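Local coordinates for protein adhesin YadA (Yersinia enterocolitica, PDB 1P9H) that binds collagen through its N-terminal head domain as a trimeric outer-membrane adhesin and promotes attachment to and invasion of eukaryotic cells, at residues L48-K53 with S57-A62; G69-V74 with S78-V83; D97-Y102 with S106-D111; A117-S120 with V126-G129; S146-N151 with S155-D160. All blocks are in the same frame, centred on the assembly; numbering follows the deposited sequence.

Interaction 1 (L48-K53 with S57-A62); sequences LNASAK and SIAIGA
Ala50, Ala52 and Ala59 turn their methyl groups into the gap between two oppositely directed strands, and each finds a different partner. The Ala59 methyl enters between the two opposing ones, its CB 4.0 Å from Ala52 CB and 4.3 Å from Ala50 CB, and lies against the carbonyl of Ser51, with Ser51 O 3.4 Å from Ala59 CB. Ala50 meets the carbonyl oxygens of Ala59 and Gly61, its CB 3.5 Å from Gly61 O. Ala52 meets a hydroxyl: Ser57 OG sits between its backbone N and carbonyl carbon (chi1 68°), which points it at Ala52 CB, 3.4 Å away. Serine fits here because it is barely larger than alanine, and the hydroxyl of this buried residue is satisfied by Gly54 O in the intervening turn. At the far end Leu48 lies beside Ala62, CB to CB 4.2 Å, and its O receives a CA-H...O contact from Ala62 CA at 3.3 Å. Ile58 and Ile60, on the reverse face, pack on Gly75 of the third subunit and Val22 of the second. No hydrogen bond crosses between the segments. The two layers of this left-handed parallel beta-roll are therefore held by methyl packing, and small residues let them come this close here.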
# COMPACT_ATOMS: atom_id res chain seq x y z
N LEU A 48 3.27 -21.04 22.32
CA LEU A 48 3.17 -19.78 21.59
C LEU A 48 4.49 -19.41 20.91
O LEU A 48 4.66 -18.28 20.45
CB LEU A 48 2.77 -18.65 22.54
CG LEU A 48 1.45 -18.79 23.29
CD1 LEU A 48 1.21 -17.53 24.11
CD2 LEU A 48 0.30 -19.00 22.30
N ASN A 49 5.41 -20.36 20.84
CA ASN A 49 6.70 -20.11 20.22
C ASN A 49 6.59 -19.68 18.76
O ASN A 49 5.74 -20.15 18.01
CB ASN A 49 7.59 -21.35 20.29
CG ASN A 49 8.25 -21.52 21.65
OD1 ASN A 49 9.03 -22.45 21.86
ND2 ASN A 49 7.96 -20.61 22.57
N ALA A 50 7.47 -18.76 18.37
CA ALA A 50 7.53 -18.28 16.99
C ALA A 50 8.39 -19.31 16.27
O ALA A 50 9.14 -20.05 16.91
CB ALA A 50 8.19 -16.91 16.94
N SER A 51 8.28 -19.37 14.95
CA SER A 51 9.04 -20.34 14.18
C SER A 51 9.60 -19.77 12.88
O SER A 51 8.86 -19.48 11.94
CB SER A 51 8.15 -21.54 13.86
OG SER A 51 8.84 -22.51 13.09
N ALA A 52 10.92 -19.59 12.85
CA ALA A 52 11.61 -19.09 11.67
C ALA A 52 12.28 -20.31 11.05
O ALA A 52 13.40 -20.68 11.43
CB ALA A 52 12.66 -18.05 12.07
N LYS A 53 11.59 -20.95 10.11
CA LYS A 53 12.09 -22.17 9.47
C LYS A 53 12.97 -21.98 8.24
O LYS A 53 13.66 -22.92 7.82
CB LYS A 53 10.91 -23.06 9.07
CG LYS A 53 10.06 -23.53 10.23
CD LYS A 53 8.97 -24.46 9.73
CE LYS A 53 8.10 -24.99 10.85
NZ LYS A 53 7.10 -25.96 10.34
N SER A 57 15.25 -16.18 7.47
CA SER A 57 13.88 -15.78 7.74
C SER A 57 13.75 -15.07 9.09
O SER A 57 14.67 -15.12 9.91
CB SER A 57 12.93 -16.98 7.69
OG SER A 57 13.15 -17.88 8.76
N ILE A 58 12.62 -14.41 9.29
CA ILE A 58 12.34 -13.67 10.51
C ILE A 58 10.91 -13.96 10.96
O ILE A 58 9.96 -13.78 10.20
CB ILE A 58 12.48 -12.15 10.27
CG1 ILE A 58 13.91 -11.81 9.86
CG2 ILE A 58 12.08 -11.37 11.53
CD1 ILE A 58 14.09 -10.38 9.39
N ALA A 59 10.76 -14.43 12.20
CA ALA A 59 9.44 -14.72 12.76
C ALA A 59 9.39 -14.10 14.14
O ALA A 59 10.17 -14.47 15.02
CB ALA A 59 9.21 -16.23 12.84
N ILE A 60 8.47 -13.16 14.33
CA ILE A 60 8.32 -12.45 15.59
C ILE A 60 6.87 -12.42 16.05
O ILE A 60 5.98 -12.00 15.31
CB ILE A 60 8.82 -10.99 15.46
CG1 ILE A 60 10.28 -10.97 14.99
CG2 ILE A 60 8.66 -10.25 16.79
CD1 ILE A 60 10.81 -9.58 14.72
N GLY A 61 6.63 -12.87 17.29
CA GLY A 61 5.28 -12.87 17.84
C GLY A 61 4.74 -14.25 18.18
O GLY A 61 5.24 -15.27 17.71
N ALA A 62 3.72 -14.27 19.03
CA ALA A 62 3.10 -15.52 19.43
C ALA A 62 2.66 -16.33 18.21
O ALA A 62 1.92 -15.83 17.37
CB ALA A 62 1.89 -15.24 20.32

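Interaction 2 (G69-V74 with S78-V83); sequences GAAVAV and SIATGV
Gly69-Val74 and Ser78-Val83 run past each other at 160°, their backbones closest at Gly69 and Val83, whose CA atoms are 5.0 Å apart, and separated by 5.5 Å between the CA atoms of Ala73 and Ala80. That narrow spacing suits alanine. Ala80 projects its methyl toward strand 72-74, between two others, with CB 3.9 Å from Ala71 CB and 4.1 Å from Ala73 CB, and it also approaches the backbone of Val72, where O lies 3.5 Å from Ala80 CB. Ala71 reaches back the other way, its CB 3.5 Å from Gly82 O, so methyls are set against carbonyls as well as against one another. Two consecutive legs of one coil face each other across the interior: strand 72-74 belongs to the parallel sheet that faces the trimer interior, strand 79-80 to the outer one, and repetition of this pair along the chain builds the left-handed parallel beta-roll of the YadA head. Val72 and Val74 accordingly turn their branched side chains from the outer sheet. A branched apolar side chain suits Val74 because it is buried against Ile58 of the second subunit. Ser78 begins the return leg. Its hydroxyl is held at chi1 62°, which carries OG to 3.5 Å from Ala73 CB while it hydrogen-bonds to Gly75 O inside the turn. Val74 N is also near this OG, but at too poor an angle to bond. At the far end Val83 uses its CG1 branch, which passes 3.9 Å from Gly69 O.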
# COMPACT_ATOMS: atom_id res chain seq x y z
N GLY A 69 12.74 -19.62 2.82
CA GLY A 69 13.85 -18.69 2.66
C GLY A 69 13.54 -17.21 2.70
O GLY A 69 12.71 -16.71 1.94
N ALA A 70 14.21 -16.52 3.62
CA ALA A 70 14.10 -15.07 3.79
C ALA A 70 12.71 -14.51 4.06
O ALA A 70 12.53 -13.29 4.05
CB ALA A 70 14.72 -14.37 2.59
N ALA A 71 11.73 -15.37 4.32
CA ALA A 71 10.37 -14.90 4.59
C ALA A 71 10.33 -14.12 5.91
O ALA A 71 11.17 -14.33 6.79
CB ALA A 71 9.41 -16.08 4.65
N VAL A 72 9.35 -13.23 6.04
CA VAL A 72 9.21 -12.41 7.23
C VAL A 72 7.78 -12.47 7.75
O VAL A 72 6.83 -12.22 7.01
CB VAL A 72 9.55 -10.93 6.91
CG1 VAL A 72 9.33 -10.05 8.15
CG2 VAL A 72 10.98 -10.82 6.43
N ALA A 73 7.63 -12.82 9.03
CA ALA A 73 6.32 -12.90 9.65
C ALA A 73 6.37 -12.19 10.99
O ALA A 73 7.12 -12.58 11.88
CB ALA A 73 5.90 -14.35 9.84
N VAL A 74 5.59 -11.12 11.12
CA VAL A 74 5.55 -10.37 12.37
C VAL A 74 4.09 -10.19 12.77
O VAL A 74 3.31 -9.59 12.03
CB VAL A 74 6.21 -8.98 12.22
CG1 VAL A 74 6.15 -8.24 13.56
CG2 VAL A 74 7.66 -9.14 11.77
N SER A 78 0.73 -14.82 12.65
CA SER A 78 1.06 -14.45 11.27
C SER A 78 1.74 -15.62 10.58
O SER A 78 2.43 -16.43 11.22
CB SER A 78 1.96 -13.21 11.25
OG SER A 78 3.19 -13.47 11.90
N ILE A 79 1.55 -15.72 9.27
CA ILE A 79 2.12 -16.82 8.49
C ILE A 79 2.67 -16.34 7.15
O ILE A 79 1.95 -15.71 6.38
CB ILE A 79 1.05 -17.89 8.17
CG1 ILE A 79 0.41 -18.40 9.46
CG2 ILE A 79 1.69 -19.04 7.41
CD1 ILE A 79 -0.82 -19.27 9.24
N ALA A 80 3.94 -16.63 6.90
CA ALA A 80 4.59 -16.30 5.63
C ALA A 80 5.04 -17.66 5.13
O ALA A 80 6.08 -18.18 5.56
CB ALA A 80 5.78 -15.38 5.86
N THR A 81 4.25 -18.24 4.23
CA THR A 81 4.50 -19.56 3.68
C THR A 81 5.43 -19.60 2.47
O THR A 81 6.09 -20.60 2.22
CB THR A 81 3.16 -20.23 3.26
OG1 THR A 81 2.20 -20.08 4.31
CG2 THR A 81 3.36 -21.70 2.98
N GLY A 82 5.48 -18.50 1.72
CA GLY A 82 6.31 -18.45 0.53
C GLY A 82 7.73 -17.94 0.65
O GLY A 82 8.09 -17.23 1.60
N VAL A 83 8.55 -18.34 -0.31
CA VAL A 83 9.93 -17.89 -0.36
C VAL A 83 9.86 -16.38 -0.52
O VAL A 83 9.09 -15.87 -1.34
CB VAL A 83 10.66 -18.49 -1.58
CG1 VAL A 83 12.07 -17.92 -1.68
CG2 VAL A 83 10.71 -20.01 -1.45

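Interaction 3 (D97-Y102 with S106-D111); sequences DSAVTY and STAQKD
Asp97-Tyr102 and Ser106-Asp111 run in roughly opposite directions, 145° apart, and converge until the CA atoms of Ala99 and Asp111 are 4.5 Å from each other. They are the inner and outer legs of one coil of the left-handed parallel beta-roll. Unlike the other four contacts, this one has a backbone hydrogen bond between its segments: Asp111 N donates to Asp97 O at 3.0 Å, with 159° at the hydrogen. Further in, Ala99 CB points at the outer chain, 3.2 Å from Gln109 O and 4.2 Å from Ala108 CB, so alanine suits this close approach. Beyond it Ser106 OG lies between its backbone N and carbonyl carbon (chi1 53°), which turns it to Gly103 O, its hydrogen-bond partner, and to Thr101 CB at 3.5 Å. The hydroxyls of Thr101 and Ser106 both bond to Ser92 OG of the preceding coil, which satisfies polar atoms in a buried place. Tyr102 points away from the outer layer, into the trimer interior, where its ring meets Tyr102 of both other subunits edge-to-face and its OH bonds to Thr101 O of the second subunit. The end near Asp97 is polar and hydrated. Asp97 secures Val83 N through OD1, while Ser98 and Asp111 share a water, 2.6 Å from Asp111 OD1. A second water donates to Asp97 OD2 at 2.9 Å and accepts a weak bond from Lys110 NZ at 3.4 Å.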
# COMPACT_ATOMS: atom_id res chain seq x y z
N ASP A 97 4.93 -17.56 -2.86
CA ASP A 97 6.23 -16.91 -3.00
C ASP A 97 6.07 -15.42 -3.29
O ASP A 97 5.18 -15.02 -4.04
CB ASP A 97 7.04 -17.55 -4.13
CG ASP A 97 7.41 -18.99 -3.84
OD1 ASP A 97 7.33 -19.42 -2.67
OD2 ASP A 97 7.80 -19.70 -4.80
N SER A 98 6.93 -14.62 -2.67
CA SER A 98 6.96 -13.18 -2.86
C SER A 98 5.72 -12.38 -2.46
O SER A 98 5.70 -11.16 -2.60
CB SER A 98 7.29 -12.87 -4.32
OG SER A 98 8.50 -13.50 -4.71
N ALA A 99 4.69 -13.06 -1.96
CA ALA A 99 3.48 -12.36 -1.56
C ALA A 99 3.74 -11.43 -0.38
O ALA A 99 4.59 -11.71 0.46
CB ALA A 99 2.40 -13.38 -1.18
N VAL A 100 3.03 -10.31 -0.34
CA VAL A 100 3.17 -9.38 0.77
C VAL A 100 1.79 -9.05 1.31
O VAL A 100 0.85 -8.80 0.56
CB VAL A 100 3.89 -8.06 0.37
CG1 VAL A 100 5.23 -8.38 -0.28
CG2 VAL A 100 3.02 -7.24 -0.57
N THR A 101 1.67 -9.10 2.63
CA THR A 101 0.41 -8.80 3.31
C THR A 101 0.69 -7.91 4.50
O THR A 101 1.68 -8.10 5.21
CB THR A 101 -0.31 -10.08 3.81
OG1 THR A 101 0.59 -10.85 4.62
CG2 THR A 101 -0.78 -10.92 2.64
N TYR A 102 -0.19 -6.93 4.72
CA TYR A 102 -0.02 -6.01 5.84
C TYR A 102 -1.37 -5.68 6.44
O TYR A 102 -2.20 -5.04 5.79
CB TYR A 102 0.65 -4.73 5.32
CG TYR A 102 1.15 -3.80 6.40
CD1 TYR A 102 0.53 -2.57 6.63
CD2 TYR A 102 2.27 -4.13 7.15
CE1 TYR A 102 1.02 -1.69 7.60
CE2 TYR A 102 2.77 -3.26 8.12
CZ TYR A 102 2.14 -2.04 8.34
OH TYR A 102 2.66 -1.18 9.27
N SER A 106 -5.14 -10.14 6.87
CA SER A 106 -4.95 -9.84 5.45
C SER A 106 -4.40 -11.10 4.81
O SER A 106 -3.68 -11.87 5.45
CB SER A 106 -3.99 -8.66 5.29
OG SER A 106 -2.77 -8.87 5.99
N THR A 107 -4.75 -11.34 3.54
CA THR A 107 -4.31 -12.54 2.84
C THR A 107 -3.89 -12.26 1.41
O THR A 107 -4.55 -11.52 0.68
CB THR A 107 -5.45 -13.58 2.80
OG1 THR A 107 -5.92 -13.82 4.13
CG2 THR A 107 -4.97 -14.89 2.20
N ALA A 108 -2.78 -12.88 0.99
CA ALA A 108 -2.30 -12.69 -0.37
C ALA A 108 -1.67 -13.94 -0.95
O ALA A 108 -0.85 -14.60 -0.31
CB ALA A 108 -1.28 -11.54 -0.42
N GLN A 109 -2.08 -14.28 -2.17
CA GLN A 109 -1.53 -15.45 -2.86
C GLN A 109 -0.22 -15.04 -3.51
O GLN A 109 0.20 -13.89 -3.41
CB GLN A 109 -2.51 -15.94 -3.93
CG GLN A 109 -3.79 -16.53 -3.37
CD GLN A 109 -3.54 -17.68 -2.42
OE1 GLN A 109 -2.76 -18.58 -2.72
NE2 GLN A 109 -4.19 -17.65 -1.27
N LYS A 110 0.43 -15.99 -4.17
CA LYS A 110 1.71 -15.73 -4.83
C LYS A 110 1.79 -14.42 -5.61
O LYS A 110 0.89 -14.08 -6.37
CB LYS A 110 2.05 -16.89 -5.77
CG LYS A 110 3.36 -16.69 -6.54
CD LYS A 110 3.69 -17.90 -7.39
CE LYS A 110 4.97 -17.66 -8.18
NZ LYS A 110 5.38 -18.86 -8.97
N ASP A 111 2.89 -13.69 -5.40
CA ASP A 111 3.15 -12.42 -6.06
C ASP A 111 2.08 -11.35 -5.87
O ASP A 111 2.03 -10.37 -6.61
CB ASP A 111 3.37 -12.64 -7.57
CG ASP A 111 4.56 -13.53 -7.87
OD1 ASP A 111 5.45 -13.65 -7.00
OD2 ASP A 111 4.61 -14.09 -8.98
O HOH W 1 8.20 -18.16 -7.25
O HOH W 2 7.72 -15.01 -6.99

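Interaction 4 (A117-S120 with V126-G129); sequences ARAS and VAVG
Extended backbone torsions at Ser120 (psi 137°) put its carbonyl opposite Ala127, and phi 130° and psi 152° at Gly129 together bring the carbonyl of that residue to Ala119. Ser120 O thus comes to 3.3 Å from Ala127 CB, and Gly129 O to 3.6 Å from Ala119 CB. The two methyls lie alongside, 4.4 Å between Ala119 CB and Ala127 CB, and Ala119 CB also lies 4.1 Å from Ala127 O. Glycine suits position 129 because a CB at these backbone angles would press against the carbonyl O of Val128. No hydrogen bond passes between the segments. They belong to opposite layers of the left-handed parallel beta-roll, where backbone N-H and C=O groups are directed along the sheet to neighbouring coils: Ser120 bonds to Ser132 and Ala134, Ala119 to Thr107. Alanine suits both facing positions, where the CA atoms of Ala119 and Ala127 are 6.0 Å apart. Larger residues are sent outward. Val126 and Val128 project from the far side of their strand into the centre of the trimer, where Val128 packs against Val128 of the third subunit and Val126 of the second. Arg118, with a positive phi that turns the chain just ahead of the outer strand, extends its long side chain from the coil's edge and lays part of it on Phe130. At that same bend Ala117 O passes 4.1 Å from Gly129 O. Ser132 OG hydrogen-bonds to Gly129 O and so occupies the carbonyl that Ala119 leans against.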
# COMPACT_ATOMS: atom_id res chain seq x y z
N ALA A 117 -6.65 -4.36 6.96
CA ALA A 117 -7.25 -5.47 7.68
C ALA A 117 -8.27 -6.14 6.75
O ALA A 117 -9.02 -5.46 6.05
CB ALA A 117 -7.94 -4.98 8.95
N ARG A 118 -8.26 -7.47 6.74
CA ARG A 118 -9.17 -8.27 5.92
C ARG A 118 -8.98 -8.12 4.41
O ARG A 118 -9.77 -8.65 3.63
CB ARG A 118 -10.63 -7.97 6.29
CG ARG A 118 -11.00 -8.43 7.69
CD ARG A 118 -12.46 -8.16 7.99
NE ARG A 118 -12.84 -8.59 9.33
CZ ARG A 118 -14.05 -8.41 9.86
NH1 ARG A 118 -15.00 -7.81 9.16
NH2 ARG A 118 -14.30 -8.84 11.09
N ALA A 119 -7.94 -7.41 3.99
CA ALA A 119 -7.68 -7.26 2.56
C ALA A 119 -7.29 -8.64 2.04
O ALA A 119 -6.59 -9.39 2.73
CB ALA A 119 -6.56 -6.26 2.32
N SER A 120 -7.73 -8.97 0.84
CA SER A 120 -7.44 -10.27 0.24
C SER A 120 -7.19 -10.17 -1.25
O SER A 120 -7.91 -9.45 -1.96
CB SER A 120 -8.62 -11.23 0.49
OG SER A 120 -8.45 -12.45 -0.21
N VAL A 126 -3.61 -6.96 -6.49
CA VAL A 126 -3.37 -5.89 -5.53
C VAL A 126 -4.68 -5.54 -4.85
O VAL A 126 -5.67 -5.24 -5.52
CB VAL A 126 -2.83 -4.61 -6.20
CG1 VAL A 126 -2.75 -3.48 -5.18
CG2 VAL A 126 -1.46 -4.88 -6.81
N ALA A 127 -4.69 -5.59 -3.52
CA ALA A 127 -5.87 -5.24 -2.75
C ALA A 127 -5.42 -4.28 -1.66
O ALA A 127 -4.58 -4.63 -0.83
CB ALA A 127 -6.49 -6.49 -2.12
N VAL A 128 -5.94 -3.06 -1.68
CA VAL A 128 -5.60 -2.07 -0.67
C VAL A 128 -6.88 -1.50 -0.10
O VAL A 128 -7.71 -0.95 -0.84
CB VAL A 128 -4.75 -0.91 -1.24
CG1 VAL A 128 -4.38 0.05 -0.12
CG2 VAL A 128 -3.49 -1.45 -1.89
N GLY A 129 -7.06 -1.63 1.21
CA GLY A 129 -8.25 -1.13 1.86
C GLY A 129 -8.88 -2.19 2.74
O GLY A 129 -8.74 -3.39 2.49

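Interaction 5 (S146-N151 with S155-D160); sequences SHVAAN and SIAIGD
Val148 meets the opposing strand with both methyl branches, CG1 lying 3.9 Å from Ser155 CB and CG2 3.8 Å from Ala157 CB. With CG1 anti to the backbone N (chi1 178°), the two branches spread along the strand, CG1 to Ser155 and CG2 to Ala157, where CG2 also reaches 3.7 Å from Ala157 N. The pair lies near the C-terminal end of the left-handed parallel beta-roll, strand 147-148 ending the outer sheet and strand 156-158 lying next to last in the inner one. Where interactions 1 to 3 have Ala52, Ala80 and Ala108, Val148 spans two residues; the chain beyond it leaves the opposing strand. Beside it Ala157 fills the middle, its CB 3.9 Å from His147 O, and Ser146 completes the row by placing CB 3.7 Å from Gly159 O. Gly159 takes phi 113° and psi 160°, at which a side chain would strike the carbonyl before it.

The second shell fixes these groups. Ser146 OG bonds to Gly143 O, and Ser155 OG is held by Ser169 N, Arg166 O and Gly153 O. His147 lies on the outer face; Ala149 N lies over one face of its ring, toward the rim, and its ND1 makes a weak bond to Lys133 O. On the trimer side Ile156 packs on Arg179 of the third subunit, while Ile158 meets Ile156 of the second and Ile158 of the third. Asp160, at the end of the coil, directs OD2 to His144 ND1 of its own chain and to Asn138 ND2 of the second subunit.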
# COMPACT_ATOMS: atom_id res chain seq x y z
N SER A 146 -13.80 -2.75 -1.77
CA SER A 146 -13.76 -2.70 -3.23
C SER A 146 -13.70 -4.17 -3.63
O SER A 146 -13.17 -5.00 -2.89
CB SER A 146 -12.53 -1.93 -3.72
OG SER A 146 -11.33 -2.41 -3.14
N HIS A 147 -14.21 -4.51 -4.81
CA HIS A 147 -14.23 -5.91 -5.18
C HIS A 147 -14.21 -6.21 -6.66
O HIS A 147 -15.04 -5.71 -7.42
CB HIS A 147 -15.47 -6.54 -4.53
CG HIS A 147 -15.69 -7.98 -4.86
ND1 HIS A 147 -14.66 -8.91 -4.89
CD2 HIS A 147 -16.82 -8.68 -5.12
CE1 HIS A 147 -15.16 -10.10 -5.15
NE2 HIS A 147 -16.46 -9.99 -5.29
N VAL A 148 -13.24 -7.02 -7.07
CA VAL A 148 -13.14 -7.47 -8.45
C VAL A 148 -13.47 -8.96 -8.36
O VAL A 148 -12.69 -9.74 -7.80
CB VAL A 148 -11.73 -7.30 -9.03
CG1 VAL A 148 -11.69 -7.85 -10.46
CG2 VAL A 148 -11.35 -5.82 -9.04
N ALA A 149 -14.62 -9.35 -8.88
CA ALA A 149 -15.05 -10.74 -8.85
C ALA A 149 -14.05 -11.63 -9.59
O ALA A 149 -13.41 -11.20 -10.55
CB ALA A 149 -16.44 -10.87 -9.46
N ALA A 150 -13.95 -12.88 -9.15
CA ALA A 150 -13.01 -13.84 -9.73
C ALA A 150 -13.09 -14.05 -11.24
O ALA A 150 -12.11 -14.46 -11.85
CB ALA A 150 -13.15 -15.18 -9.01
N ASN A 151 -14.25 -13.77 -11.83
CA ASN A 151 -14.43 -13.94 -13.27
C ASN A 151 -14.18 -12.68 -14.08
O ASN A 151 -14.34 -12.67 -15.30
CB ASN A 151 -15.84 -14.48 -13.57
CG ASN A 151 -16.94 -13.55 -13.10
OD1 ASN A 151 -16.87 -12.97 -12.01
ND2 ASN A 151 -17.99 -13.41 -13.91
N SER A 155 -9.21 -6.87 -14.29
CA SER A 155 -9.98 -5.67 -14.01
C SER A 155 -9.54 -4.92 -12.76
O SER A 155 -8.72 -5.40 -11.98
CB SER A 155 -11.47 -6.01 -13.93
OG SER A 155 -11.93 -6.45 -15.20
N ILE A 156 -10.11 -3.73 -12.58
CA ILE A 156 -9.78 -2.87 -11.45
C ILE A 156 -11.03 -2.24 -10.86
O ILE A 156 -11.94 -1.84 -11.59
CB ILE A 156 -8.85 -1.70 -11.89
CG1 ILE A 156 -7.56 -2.25 -12.49
CG2 ILE A 156 -8.55 -0.78 -10.72
CD1 ILE A 156 -7.66 -2.56 -13.97
N ALA A 157 -11.08 -2.16 -9.53
CA ALA A 157 -12.19 -1.52 -8.83
C ALA A 157 -11.54 -0.44 -7.98
O ALA A 157 -10.64 -0.72 -7.19
CB ALA A 157 -12.92 -2.53 -7.95
N ILE A 158 -12.01 0.80 -8.15
CA ILE A 158 -11.48 1.96 -7.44
C ILE A 158 -12.54 2.68 -6.61
O ILE A 158 -13.54 3.14 -7.16
CB ILE A 158 -10.90 2.99 -8.44
CG1 ILE A 158 -9.75 2.37 -9.22
CG2 ILE A 158 -10.47 4.25 -7.72
CD1 ILE A 158 -9.25 3.24 -10.36
N GLY A 159 -12.32 2.79 -5.30
CA GLY A 159 -13.26 3.51 -4.47
C GLY A 159 -14.02 2.67 -3.47
O GLY A 159 -14.11 1.44 -3.61
N ASP A 160 -14.56 3.32 -2.45
CA ASP A 160 -15.33 2.63 -1.43
C ASP A 160 -16.44 1.82 -2.09
O ASP A 160 -17.23 2.35 -2.88
CB ASP A 160 -15.94 3.64 -0.45
CG ASP A 160 -16.83 2.98 0.59
OD1 ASP A 160 -18.06 2.92 0.39
OD2 ASP A 160 -16.28 2.50 1.60

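In the fold
Interactions 1 to 5 follow one another along the chain and along the roll, each joining an outer-sheet leg to an inner-sheet leg of the head domain. Neighbouring centres lie about 9 Å apart for interactions 1 and 2 and for 2 and 3, about 10 Å for 3 and 4, and about 11 Å for 4 and 5; the ends, 1 and 5, are about 34 Å apart on opposite sides of the chain's centre. Interactions 1 and 2, 2 and 3, and 3 and 4 touch through probable hydrogen bonds, whereas 4 and 5 do not touch. The inner strands 58-60, 72-74, 100-102, 126-128 and 156-158 share one parallel sheet, whose other face builds the trimer core.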